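Local coordinates for mannose-6-phosphate isomerase (Helicobacter pylori, PDB 2QH5), which probably makes GDP-mannose from mannose 1-phosphate and GTP, the part present here being its N-terminal nucleotidyltransferase domain, at residues K45-L50 / L106-P111. Residues are numbered along the deposited sequence; the frame is centred on the assembly and turned at random.
Sequences KRNASL and LLIVTP
Helix 39-48 packs its C-terminal part against one face of strand 106-111, with Asn47 and Thr110 nearest at 8.2 Å between their CA atoms. This is helix-on-sheet packing in the Rossmann-like alpha/beta core of a GT-A nucleotidyltransferase, where the strand runs parallel to strand 5-10 and antiparallel to strand 184-194. Asn47 reaches the strand almost alone, its carboxamide set over the Thr110 side chain, which comes from the opposite direction. With CB already directed at the strand, Asn47 CG lies anti to its own carbonyl carbon (chi1 -64°), beside the backbone N. Asn47 OD1 lies 3.3 Å from Thr110 CG2 and 4.1 Å from Ile108 CG2, so both methyls lie on the strand side of the oxygen, that of Thr110 much the nearer. Each end of the buried amide has a hydrogen-bond partner: OD1 the hydroxyl of Tyr122 on helix 119-134, and ND2 Ser43 O one helical turn back, which together fix its rotation. Thr110 OG1 is bonded to Asn7 ND2 of strand 5-10, and that same nitrogen also bonds Ile108 O, tying the residues facing the helix to the neighbouring strand. The hydroxyl OG1 of Thr110 stays 3.7 Å from Asn47 ND2.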
ATOM      1  N   LYS A  45       1.722   1.949  14.085  1.00 66.99           N
ATOM      2  CA  LYS A  45       1.240   2.907  15.086  1.00 72.51           C
ATOM      3  C   LYS A  45       0.678   4.167  14.441  1.00 68.03           C
ATOM      4  O   LYS A  45      -0.377   4.663  14.845  1.00 68.61           O
ATOM      5  CB  LYS A  45       2.379   3.275  16.053  1.00 73.82           C
ATOM      6  CG  LYS A  45       1.980   4.154  17.240  1.00 81.80           C
ATOM      7  CD  LYS A  45       3.210   4.655  18.005  1.00 81.44           C
ATOM      8  CE  LYS A  45       2.815   5.408  19.279  1.00 87.91           C
ATOM      9  NZ  LYS A  45       4.000   5.989  19.981  1.00 83.70           N
ATOM     10  N   ARG A  46       1.394   4.664  13.433  1.00 63.45           N
ATOM     11  CA  ARG A  46       1.039   5.900  12.735  1.00 63.11           C
ATOM     12  C   ARG A  46      -0.318   5.843  12.032  1.00 64.98           C
ATOM     13  O   ARG A  46      -1.060   6.824  12.062  1.00 66.52           O
ATOM     14  CB  ARG A  46       2.178   6.313  11.797  1.00 62.05           C
ATOM     15  CG  ARG A  46       1.806   6.657  10.374  1.00 60.72           C
ATOM     16  CD  ARG A  46       3.009   7.184   9.587  1.00 66.16           C
ATOM     17  NE  ARG A  46       4.283   6.557   9.949  1.00 67.83           N
ATOM     18  CZ  ARG A  46       4.976   5.733   9.165  1.00 74.12           C
ATOM     19  NH1 ARG A  46       4.531   5.409   7.954  1.00 70.06           N
ATOM     20  NH2 ARG A  46       6.125   5.225   9.597  1.00 75.32           N
ATOM     21  N   ASN A  47      -0.657   4.689  11.449  1.00 61.87           N
ATOM     22  CA  ASN A  47      -1.943   4.516  10.758  1.00 55.37           C
ATOM     23  C   ASN A  47      -3.077   3.954  11.603  1.00 57.59           C
ATOM     24  O   ASN A  47      -4.241   4.126  11.256  1.00 58.35           O
ATOM     25  CB  ASN A  47      -1.775   3.648   9.522  1.00 51.21           C
ATOM     26  CG  ASN A  47      -0.889   4.289   8.482  1.00 50.42           C
ATOM     27  OD1 ASN A  47      -1.342   5.111   7.687  1.00 52.18           O
ATOM     28  ND2 ASN A  47       0.381   3.909   8.475  1.00 43.87           N
ATOM     29  N   ALA A  48      -2.749   3.275  12.699  1.00 63.63           N
ATOM     30  CA  ALA A  48      -3.771   2.593  13.508  1.00 67.58           C
ATOM     31  C   ALA A  48      -4.759   3.576  14.138  1.00 70.22           C
ATOM     32  O   ALA A  48      -5.940   3.253  14.341  1.00 71.32           O
ATOM     33  CB  ALA A  48      -3.115   1.726  14.581  1.00 63.34           C
ATOM     34  N   SER A  49      -4.253   4.778  14.416  1.00 73.72           N
ATOM     35  CA  SER A  49      -4.994   5.866  15.049  1.00 75.47           C
ATOM     36  C   SER A  49      -6.034   6.477  14.110  1.00 76.57           C
ATOM     37  O   SER A  49      -7.047   7.030  14.557  1.00 77.55           O
ATOM     38  CB  SER A  49      -4.008   6.956  15.458  1.00 76.30           C
ATOM     39  OG  SER A  49      -2.678   6.459  15.437  1.00 80.39           O
ATOM     40  N   LEU A  50      -5.766   6.373  12.809  1.00 73.14           N
ATOM     41  CA  LEU A  50      -6.570   7.018  11.777  1.00 65.43           C
ATOM     42  C   LEU A  50      -7.608   6.054  11.212  1.00 65.71           C
ATOM     43  O   LEU A  50      -8.417   6.424  10.358  1.00 66.28           O
ATOM     44  CB  LEU A  50      -5.659   7.516  10.644  1.00 60.31           C
ATOM     45  CG  LEU A  50      -4.273   8.074  11.007  1.00 64.43           C
ATOM     46  CD1 LEU A  50      -3.475   8.417   9.770  1.00 66.59           C
ATOM     47  CD2 LEU A  50      -4.358   9.290  11.914  1.00 67.40           C
ATOM     48  N   LEU A 106     -13.193   2.025   2.885  1.00 54.05           N
ATOM     49  CA  LEU A 106     -12.059   2.755   2.328  1.00 53.39           C
ATOM     50  C   LEU A 106     -10.760   2.156   2.800  1.00 52.76           C
ATOM     51  O   LEU A 106     -10.616   1.793   3.966  1.00 56.66           O
ATOM     52  CB  LEU A 106     -12.111   4.242   2.717  1.00 56.47           C
ATOM     53  CG  LEU A 106     -13.318   5.068   2.251  1.00 63.35           C
ATOM     54  CD1 LEU A 106     -13.477   6.320   3.106  1.00 68.34           C
ATOM     55  CD2 LEU A 106     -13.243   5.424   0.764  1.00 61.11           C
ATOM     56  N   LEU A 107      -9.809   2.079   1.879  1.00 51.16           N
ATOM     57  CA  LEU A 107      -8.561   1.392   2.103  1.00 46.38           C
ATOM     58  C   LEU A 107      -7.431   2.388   2.114  1.00 48.60           C
ATOM     59  O   LEU A 107      -7.264   3.149   1.169  1.00 52.75           O
ATOM     60  CB  LEU A 107      -8.323   0.379   0.981  1.00 42.83           C
ATOM     61  CG  LEU A 107      -8.659  -1.105   1.115  1.00 38.89           C
ATOM     62  CD1 LEU A 107      -9.963  -1.365   1.810  1.00 38.82           C
ATOM     63  CD2 LEU A 107      -8.664  -1.719  -0.282  1.00 43.25           C
ATOM     64  N   ILE A 108      -6.661   2.380   3.193  1.00 49.91           N
ATOM     65  CA  ILE A 108      -5.447   3.166   3.285  1.00 46.44           C
ATOM     66  C   ILE A 108      -4.293   2.173   3.205  1.00 48.76           C
ATOM     67  O   ILE A 108      -4.046   1.438   4.160  1.00 43.86           O
ATOM     68  CB  ILE A 108      -5.394   3.962   4.608  1.00 44.09           C
ATOM     69  CG1 ILE A 108      -6.607   4.882   4.735  1.00 49.84           C
ATOM     70  CG2 ILE A 108      -4.104   4.784   4.713  1.00 47.89           C
ATOM     71  CD1 ILE A 108      -6.743   5.518   6.104  1.00 48.44           C
ATOM     72  N   VAL A 109      -3.607   2.157   2.059  1.00 45.86           N
ATOM     73  CA  VAL A 109      -2.563   1.175   1.744  1.00 45.82           C
ATOM     74  C   VAL A 109      -1.181   1.762   2.013  1.00 53.45           C
ATOM     75  O   VAL A 109      -0.769   2.713   1.362  1.00 58.69           O
ATOM     76  CB  VAL A 109      -2.664   0.712   0.267  1.00 47.35           C
ATOM     77  CG1 VAL A 109      -1.511  -0.198  -0.102  1.00 43.25           C
ATOM     78  CG2 VAL A 109      -3.991   0.013   0.013  1.00 40.08           C
ATOM     79  N   THR A 110      -0.469   1.183   2.979  1.00 60.45           N
ATOM     80  CA  THR A 110       0.750   1.785   3.527  1.00 57.45           C
ATOM     81  C   THR A 110       1.877   0.773   3.654  1.00 58.25           C
ATOM     82  O   THR A 110       1.781  -0.142   4.462  1.00 63.94           O
ATOM     83  CB  THR A 110       0.486   2.387   4.946  1.00 58.38           C
ATOM     84  OG1 THR A 110      -0.114   1.400   5.808  1.00 41.39           O
ATOM     85  CG2 THR A 110      -0.452   3.574   4.856  1.00 57.81           C
ATOM     86  N   PRO A 111       2.956   0.934   2.866  1.00 59.71           N
ATOM     87  CA  PRO A 111       4.130   0.075   3.048  1.00 62.14           C
ATOM     88  C   PRO A 111       4.759   0.261   4.432  1.00 64.73           C
ATOM     89  O   PRO A 111       4.694   1.345   4.999  1.00 69.03           O
ATOM     90  CB  PRO A 111       5.090   0.548   1.945  1.00 63.78           C
ATOM     91  CG  PRO A 111       4.222   1.241   0.945  1.00 58.18           C
ATOM     92  CD  PRO A 111       3.148   1.894   1.766  1.00 57.64           C
TER